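PDB 5KEI: 2,3-dihydroxybenzoate-AMP ligase, which is a member of the ANL superfamily of AMP-binding enzymes, with a large N-terminal and a smaller C-terminal domain. Local coordinates for residues N233-R242 with L359-D367; W58-D66 with M270-F278. All coordinates share one frame; numbering follows the deposited sequence.

Contact 1: N233-R242 with L359-D367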
loop_
_atom_site.group_PDB
_atom_site.type_symbol
_atom_site.label_atom_id
_atom_site.label_comp_id
_atom_site.label_asym_id
_atom_site.label_seq_id
_atom_site.Cartn_x
_atom_site.Cartn_y
_atom_site.Cartn_z
ATOM N N ASN A 233 -5.747 9.194 8.131
ATOM C CA ASN A 233 -4.689 9.283 7.124
ATOM C C ASN A 233 -5.207 10.285 6.023
ATOM O O ASN A 233 -4.540 11.221 5.571
ATOM C CB ASN A 233 -4.410 7.907 6.497
ATOM C CG ASN A 233 -3.347 7.978 5.448
ATOM O OD1 ASN A 233 -3.644 8.169 4.308
ATOM N ND2 ASN A 233 -2.118 7.680 5.819
ATOM N N ALA A 234 -6.441 10.061 5.593
ATOM C CA ALA A 234 -7.126 10.921 4.613
ATOM C C ALA A 234 -7.387 12.353 5.126
ATOM O O ALA A 234 -7.114 13.333 4.429
ATOM C CB ALA A 234 -8.434 10.258 4.189
ATOM N N THR A 235 -7.961 12.451 6.317
ATOM C CA THR A 235 -8.355 13.747 6.900
ATOM C C THR A 235 -7.141 14.647 7.106
ATOM O O THR A 235 -7.095 15.792 6.625
ATOM C CB THR A 235 -9.051 13.548 8.240
ATOM O OG1 THR A 235 -10.114 12.595 8.074
ATOM C CG2 THR A 235 -9.560 14.883 8.798
ATOM N N ALA A 236 -6.163 14.123 7.837
ATOM C CA ALA A 236 -4.931 14.847 8.096
ATOM C C ALA A 236 -4.209 15.217 6.794
ATOM O O ALA A 236 -3.648 16.295 6.697
ATOM C CB ALA A 236 -4.019 14.034 9.000
ATOM N N SER A 237 -4.234 14.334 5.799
ATOM C CA SER A 237 -3.562 14.613 4.516
ATOM C C SER A 237 -4.266 15.701 3.751
ATOM O O SER A 237 -3.619 16.527 3.097
ATOM C CB SER A 237 -3.492 13.366 3.619
ATOM O OG SER A 237 -2.762 12.348 4.238
ATOM N N ALA A 238 -5.597 15.661 3.783
ATOM C CA ALA A 238 -6.418 16.671 3.111
ATOM C C ALA A 238 -6.291 18.025 3.826
ATOM O O ALA A 238 -6.298 19.072 3.189
ATOM C CB ALA A 238 -7.888 16.220 3.037
ATOM N N GLU A 239 -6.154 17.998 5.146
ATOM C CA GLU A 239 -5.879 19.221 5.870
ATOM C C GLU A 239 -4.505 19.801 5.505
ATOM O O GLU A 239 -4.358 21.009 5.337
ATOM C CB GLU A 239 -5.947 18.990 7.372
ATOM C CG GLU A 239 -5.847 20.291 8.152
ATOM C CD GLU A 239 -5.347 20.106 9.574
ATOM O OE1 GLU A 239 -5.534 19.008 10.156
ATOM O OE2 GLU A 239 -4.754 21.072 10.104
ATOM N N LEU A 240 -3.505 18.938 5.392
ATOM C CA LEU A 240 -2.150 19.386 5.114
ATOM C C LEU A 240 -2.085 19.975 3.713
ATOM O O LEU A 240 -1.413 20.988 3.476
ATOM C CB LEU A 240 -1.154 18.232 5.277
ATOM C CG LEU A 240 0.347 18.464 5.035
ATOM C CD1 LEU A 240 1.153 17.476 5.862
ATOM C CD2 LEU A 240 0.713 18.329 3.553
ATOM N N CYS A 241 -2.800 19.348 2.787
ATOM C CA CYS A 241 -2.812 19.812 1.405
ATOM C C CYS A 241 -3.744 20.983 1.209
ATOM O O CYS A 241 -3.836 21.518 0.106
ATOM C CB CYS A 241 -3.210 18.685 0.454
ATOM S SG CYS A 241 -2.011 17.331 0.373
ATOM N N ARG A 242 -4.455 21.347 2.275
ATOM C CA ARG A 242 -5.348 22.502 2.278
ATOM C C ARG A 242 -6.513 22.344 1.289
ATOM O O ARG A 242 -6.962 23.319 0.682
ATOM C CB ARG A 242 -4.550 23.785 1.972
ATOM C CG ARG A 242 -3.245 23.921 2.772
ATOM C CD ARG A 242 -3.371 24.911 3.933
ATOM N NE ARG A 242 -2.169 24.943 4.777
ATOM C CZ ARG A 242 -2.054 25.626 5.919
ATOM N NH1 ARG A 242 -3.064 26.366 6.374
ATOM N NH2 ARG A 242 -0.919 25.577 6.609
ATOM N N LEU A 359 3.648 5.316 7.245
ATOM C CA LEU A 359 4.334 6.623 7.250
ATOM C C LEU A 359 4.237 7.425 5.961
ATOM O O LEU A 359 4.582 6.942 4.881
ATOM C CB LEU A 359 5.820 6.461 7.582
ATOM C CG LEU A 359 6.542 7.811 7.780
ATOM C CD1 LEU A 359 6.117 8.491 9.066
ATOM C CD2 LEU A 359 8.052 7.686 7.721
ATOM N N LEU A 360 3.748 8.659 6.088
ATOM C CA LEU A 360 3.708 9.580 4.966
ATOM C C LEU A 360 4.598 10.797 5.242
ATOM O O LEU A 360 4.518 11.411 6.314
ATOM C CB LEU A 360 2.272 10.017 4.676
ATOM C CG LEU A 360 1.286 8.935 4.226
ATOM C CD1 LEU A 360 -0.153 9.448 4.270
ATOM C CD2 LEU A 360 1.631 8.489 2.839
ATOM N N ASN A 361 5.455 11.118 4.273
ATOM C CA ASN A 361 6.268 12.335 4.318
ATOM C C ASN A 361 5.847 13.250 3.188
ATOM O O ASN A 361 5.833 12.837 2.023
ATOM C CB ASN A 361 7.766 12.018 4.211
ATOM C CG ASN A 361 8.241 11.132 5.321
ATOM O OD1 ASN A 361 8.471 11.597 6.435
ATOM N ND2 ASN A 361 8.378 9.835 5.037
ATOM N N TYR A 362 5.466 14.473 3.546
ATOM C CA TYR A 362 5.050 15.489 2.580
ATOM C C TYR A 362 5.894 16.731 2.730
ATOM O O TYR A 362 6.297 17.076 3.844
ATOM C CB TYR A 362 3.604 15.941 2.782
ATOM C CG TYR A 362 2.504 14.935 2.643
ATOM C CD1 TYR A 362 1.855 14.748 1.429
ATOM C CD2 TYR A 362 2.047 14.238 3.742
ATOM C CE1 TYR A 362 0.816 13.851 1.316
ATOM C CE2 TYR A 362 1.028 13.337 3.629
ATOM C CZ TYR A 362 0.409 13.158 2.421
ATOM O OH TYR A 362 -0.629 12.271 2.332
ATOM N N THR A 363 6.110 17.433 1.628
ATOM C CA THR A 363 6.480 18.832 1.718
ATOM C C THR A 363 5.192 19.600 2.034
ATOM O O THR A 363 4.094 19.178 1.659
ATOM C CB THR A 363 7.142 19.342 0.423
ATOM O OG1 THR A 363 6.397 18.899 -0.725
ATOM C CG2 THR A 363 8.557 18.828 0.328
ATOM N N ARG A 364 5.311 20.703 2.754
ATOM C CA ARG A 364 4.122 21.482 3.100
ATOM C C ARG A 364 3.814 22.509 1.996
ATOM O O ARG A 364 4.668 22.817 1.148
ATOM C CB ARG A 364 4.302 22.156 4.462
ATOM C CG ARG A 364 4.686 21.197 5.622
ATOM C CD ARG A 364 3.936 19.865 5.561
ATOM N NE ARG A 364 3.696 19.239 6.868
ATOM C CZ ARG A 364 4.276 18.120 7.292
ATOM N NH1 ARG A 364 5.153 17.490 6.525
ATOM N NH2 ARG A 364 3.975 17.626 8.489
ATOM N N ILE A 365 2.585 23.014 1.985
ATOM C CA ILE A 365 2.092 23.809 0.859
ATOM C C ILE A 365 2.848 25.130 0.650
ATOM O O ILE A 365 3.152 25.509 -0.489
ATOM C CB ILE A 365 0.592 24.108 1.008
ATOM C CG1 ILE A 365 -0.210 22.816 0.873
ATOM C CG2 ILE A 365 0.131 25.103 -0.049
ATOM C CD1 ILE A 365 0.062 22.072 -0.383
ATOM N N GLY A 366 3.199 25.827 1.720
ATOM C CA GLY A 366 3.969 27.047 1.509
ATOM C C GLY A 366 5.482 26.926 1.359
ATOM O O GLY A 366 6.167 27.939 1.255
ATOM N N ASP A 367 6.013 25.703 1.349
ATOM C CA ASP A 367 7.460 25.488 1.484
ATOM C C ASP A 367 8.311 26.091 0.378
ATOM O O ASP A 367 7.915 26.072 -0.788
ATOM C CB ASP A 367 7.766 23.997 1.566
ATOM C CG ASP A 367 7.616 23.477 2.947
ATOM O OD1 ASP A 367 7.458 24.334 3.842
ATOM O OD2 ASP A 367 7.669 22.240 3.143
HETATM O O HOH W 1 0.938 22.176 3.960
#
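Leu-240 CD1 rests on one face of the Arg-364 guanidinium, 3.2 Å above its plane and displaced toward the rim, with NE nearest at 3.3 Å. At the edge of the same group, Tyr-362 O lies in plane and accepts from Arg-364 NH1; Arg-378 O and Pro-379 O take further bonds, so carbonyl oxygens fix its rotation. The Tyr-362 ring is met obliquely. Leu-240 CD2 lies 3.8 Å from Tyr-362 CB, next to the root of the ring, and Cys-241 SG stands 5.2 Å from the ring centroid, 37° off the normal, a sulfur-aromatic contact. For Leu-240, chi1 of -180° sets CG anti to the backbone N and between the two groups; from this branch point CD1 goes to the arginine and CD2 to the tyrosine. At the far end of the ring, Tyr-362 OH donates to Ser-237 OG (2.9 Å), whose own bond to Asn-233 O is modelled implausibly short and doubtful in length. Where a Schellman motif at Arg-242 ends the helix, a water accepts from Ile-365 N and donates to Leu-240 O. Residues 233-240 and strand 360-362 run nearly parallel, 6° apart: a helix packed on one face of the mixed sheet in the AMP-binding fold.

Contact 2: W58-D66 with M270-F278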
loop_
_atom_site.group_PDB
_atom_site.type_symbol
_atom_site.label_atom_id
_atom_site.label_comp_id
_atom_site.label_asym_id
_atom_site.label_seq_id
_atom_site.Cartn_x
_atom_site.Cartn_y
_atom_site.Cartn_z
ATOM N N TRP A 58 -22.588 18.296 2.178
ATOM C CA TRP A 58 -22.561 18.830 0.822
ATOM C C TRP A 58 -23.367 17.949 -0.106
ATOM O O TRP A 58 -22.816 17.411 -1.076
ATOM C CB TRP A 58 -21.124 18.949 0.314
ATOM C CG TRP A 58 -20.259 19.729 1.229
ATOM C CD1 TRP A 58 -20.213 21.085 1.346
ATOM C CD2 TRP A 58 -19.314 19.208 2.173
ATOM N NE1 TRP A 58 -19.303 21.446 2.310
ATOM C CE2 TRP A 58 -18.732 20.317 2.827
ATOM C CE3 TRP A 58 -18.907 17.920 2.527
ATOM C CZ2 TRP A 58 -17.757 20.168 3.825
ATOM C CZ3 TRP A 58 -17.938 17.776 3.500
ATOM C CH2 TRP A 58 -17.375 18.895 4.144
ATOM N N PRO A 59 -24.684 17.829 0.168
ATOM C CA PRO A 59 -25.561 16.855 -0.490
ATOM C C PRO A 59 -25.485 16.965 -2.007
ATOM O O PRO A 59 -25.468 15.959 -2.716
ATOM C CB PRO A 59 -26.963 17.232 0.012
ATOM C CG PRO A 59 -26.746 18.101 1.194
ATOM C CD PRO A 59 -25.454 18.805 0.964
ATOM N N ASP A 60 -25.390 18.190 -2.502
ATOM C CA ASP A 60 -25.557 18.431 -3.928
ATOM C C ASP A 60 -24.266 18.828 -4.658
ATOM O O ASP A 60 -24.283 19.064 -5.867
ATOM C CB ASP A 60 -26.643 19.486 -4.102
ATOM C CG ASP A 60 -27.946 19.088 -3.395
ATOM O OD1 ASP A 60 -28.463 17.985 -3.695
ATOM O OD2 ASP A 60 -28.421 19.838 -2.508
ATOM N N HIS A 61 -23.148 18.879 -3.928
ATOM C CA HIS A 61 -21.827 18.976 -4.558
ATOM C C HIS A 61 -21.546 17.693 -5.349
ATOM O O HIS A 61 -21.935 16.600 -4.940
ATOM C CB HIS A 61 -20.714 19.198 -3.510
ATOM C CG HIS A 61 -20.629 20.602 -2.977
ATOM N ND1 HIS A 61 -21.733 21.319 -2.572
ATOM C CD2 HIS A 61 -19.555 21.403 -2.760
ATOM C CE1 HIS A 61 -21.348 22.512 -2.140
ATOM N NE2 HIS A 61 -20.036 22.586 -2.242
ATOM N N ILE A 62 -20.873 17.826 -6.483
ATOM C CA ILE A 62 -20.463 16.663 -7.251
ATOM C C ILE A 62 -19.400 15.895 -6.471
ATOM O O ILE A 62 -18.414 16.474 -6.033
ATOM C CB ILE A 62 -19.914 17.067 -8.620
ATOM C CG1 ILE A 62 -20.934 17.927 -9.366
ATOM C CG2 ILE A 62 -19.573 15.837 -9.422
ATOM C CD1 ILE A 62 -22.230 17.208 -9.635
ATOM N N ALA A 63 -19.607 14.599 -6.278
ATOM C CA ALA A 63 -18.680 13.811 -5.479
ATOM C C ALA A 63 -17.628 13.147 -6.360
ATOM O O ALA A 63 -16.433 13.250 -6.089
ATOM C CB ALA A 63 -19.430 12.763 -4.660
ATOM N N VAL A 64 -18.078 12.474 -7.416
ATOM C CA VAL A 64 -17.192 11.719 -8.281
ATOM C C VAL A 64 -17.562 11.960 -9.748
ATOM O O VAL A 64 -18.729 12.168 -10.067
ATOM C CB VAL A 64 -17.251 10.222 -7.946
ATOM C CG1 VAL A 64 -16.635 9.949 -6.565
ATOM C CG2 VAL A 64 -18.694 9.729 -7.980
ATOM N N ILE A 65 -16.564 11.978 -10.633
ATOM C CA ILE A 65 -16.796 12.158 -12.072
ATOM C C ILE A 65 -15.954 11.170 -12.870
ATOM O O ILE A 65 -14.823 10.887 -12.492
ATOM C CB ILE A 65 -16.441 13.591 -12.567
ATOM C CG1 ILE A 65 -17.033 14.673 -11.667
ATOM C CG2 ILE A 65 -16.911 13.800 -13.986
ATOM C CD1 ILE A 65 -16.910 16.069 -12.256
ATOM N N ASP A 66 -16.507 10.623 -13.950
ATOM C CA ASP A 66 -15.692 9.939 -14.956
ATOM C C ASP A 66 -16.230 10.323 -16.324
ATOM O O ASP A 66 -17.114 11.177 -16.421
ATOM C CB ASP A 66 -15.647 8.404 -14.764
ATOM C CG ASP A 66 -17.026 7.728 -14.818
ATOM O OD1 ASP A 66 -17.913 8.173 -15.574
ATOM O OD2 ASP A 66 -17.214 6.712 -14.105
ATOM N N MET A 270 -13.007 13.540 -0.184
ATOM C CA MET A 270 -14.380 13.397 0.284
ATOM C C MET A 270 -14.576 13.961 1.692
ATOM O O MET A 270 -15.683 14.332 2.055
ATOM C CB MET A 270 -14.822 11.934 0.238
ATOM C CG MET A 270 -15.235 11.446 -1.148
ATOM S SD MET A 270 -15.650 9.685 -1.150
ATOM C CE MET A 270 -17.226 9.688 -0.334
ATOM N N THR A 271 -13.516 14.041 2.485
ATOM C CA THR A 271 -13.657 14.628 3.808
ATOM C C THR A 271 -13.912 16.135 3.768
ATOM O O THR A 271 -14.385 16.695 4.763
ATOM C CB THR A 271 -12.420 14.386 4.695
ATOM O OG1 THR A 271 -11.270 14.955 4.063
ATOM C CG2 THR A 271 -12.200 12.898 4.950
ATOM N N VAL A 272 -13.591 16.798 2.650
ATOM C CA VAL A 272 -13.850 18.248 2.529
ATOM C C VAL A 272 -14.931 18.609 1.502
ATOM O O VAL A 272 -15.114 19.786 1.176
ATOM C CB VAL A 272 -12.578 19.065 2.137
ATOM C CG1 VAL A 272 -11.502 19.018 3.240
ATOM C CG2 VAL A 272 -12.050 18.636 0.762
ATOM N N GLY A 273 -15.634 17.610 0.976
ATOM C CA GLY A 273 -16.673 17.872 -0.007
ATOM C C GLY A 273 -16.165 18.366 -1.354
ATOM O O GLY A 273 -16.886 19.046 -2.084
ATOM N N ALA A 274 -14.930 17.999 -1.686
ATOM C CA ALA A 274 -14.353 18.306 -2.993
ATOM C C ALA A 274 -14.784 17.310 -4.066
ATOM O O ALA A 274 -15.304 16.237 -3.761
ATOM C CB ALA A 274 -12.833 18.345 -2.901
ATOM N N THR A 275 -14.560 17.664 -5.328
ATOM C CA THR A 275 -14.887 16.770 -6.439
ATOM C C THR A 275 -13.693 15.877 -6.792
ATOM O O THR A 275 -12.542 16.324 -6.792
ATOM C CB THR A 275 -15.318 17.573 -7.694
ATOM O OG1 THR A 275 -16.365 18.491 -7.345
ATOM C CG2 THR A 275 -15.789 16.644 -8.817
ATOM N N THR A 276 -13.964 14.611 -7.093
ATOM C CA THR A 276 -12.929 13.705 -7.567
ATOM C C THR A 276 -13.244 13.245 -8.990
ATOM O O THR A 276 -14.372 12.840 -9.288
ATOM C CB THR A 276 -12.789 12.485 -6.631
ATOM O OG1 THR A 276 -12.220 12.908 -5.380
ATOM C CG2 THR A 276 -11.910 11.421 -7.259
ATOM N N VAL A 277 -12.245 13.319 -9.864
ATOM C CA VAL A 277 -12.371 12.912 -11.263
ATOM C C VAL A 277 -11.498 11.708 -11.586
ATOM O O VAL A 277 -10.289 11.788 -11.455
ATOM C CB VAL A 277 -11.958 14.040 -12.222
ATOM C CG1 VAL A 277 -12.020 13.540 -13.641
ATOM C CG2 VAL A 277 -12.835 15.293 -12.016
ATOM N N PHE A 278 -12.105 10.603 -12.020
ATOM C CA PHE A 278 -11.367 9.403 -12.429
ATOM C C PHE A 278 -10.995 9.465 -13.914
ATOM O O PHE A 278 -11.781 9.951 -14.731
ATOM C CB PHE A 278 -12.192 8.135 -12.168
ATOM C CG PHE A 278 -12.465 7.869 -10.713
ATOM C CD1 PHE A 278 -13.466 8.544 -10.050
ATOM C CD2 PHE A 278 -11.714 6.944 -10.015
ATOM C CE1 PHE A 278 -13.707 8.312 -8.720
ATOM C CE2 PHE A 278 -11.959 6.702 -8.673
ATOM C CZ PHE A 278 -12.953 7.384 -8.030
HETATM O O HOH W 2 -14.760 13.348 -3.960
#
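Strands 62-65 and 275-278 run parallel, 9° apart with axes 4.6 Å from each other, and three backbone hydrogen bonds join them. Thr-276 N donates to Ala-63 O from above the carbonyl plane, whereas in the bonds from Ile-65 N to Thr-276 O (2.7 Å) and from Phe-278 N to Ile-65 O the donor lies nearly on the line of the C=O bond; the Ile-65 bond is itself bent at the hydrogen, to 138°. The off-plane bond falls at a classic beta bulge, where Ala-63 and Val-64 both face His-71 of the neighbouring strand. There a water donates to Ala-63 O and Ala-274 O and accepts from Thr-276 OG1 (2.9 Å).

On one side of the sheet, Val-64 CG1 meets the edge of the Phe-278 ring at CE1, 4.0 Å away and near the ring plane. On the other, Ile-65 extends CD1 to Thr-275 CG2 (3.7 Å), while its CB touches Val-277 CG2.

Before the strands, Trp-58 lies over the turn after helix 265-271. Gly-273 CA sits 3.8 Å from the centroid of its six-membered ring, 27° off the normal, a CH-pi contact, and Val-272 C approaches the same face. Gly-273 has positive phi and no side chain, which lets the indole come down on its CA.

The chemistry is thus divided: directional amide bonds set the strand register, the water serves the polar atoms beside the bulge, and an indole face packs on glycine backbone just ahead of the strands.

In the fold
Both contacts reach the same mixed sheet but use it differently. Contact 2 lies within it, joining neighbouring strands near one margin, next to the outermost strand 70-72; contact 1 sets a helix against strand 360-362 near the other margin, beside 378-379. Contact 1 is the more buried and lies about 17 Å from the chain centre, against about 23 Å for contact 2, both measured from the contact centres. Because contact 1 joins a helix to a sheet, side chains carry it; contact 2, between adjacent strands, rests on backbone pairing with an indole contact at its edge. Their centres are about 19 Å apart, yet they meet where helices 227-240 and 265-271 pack: Ala-238 CB lies 3.8 Å from Thr-271 OG1.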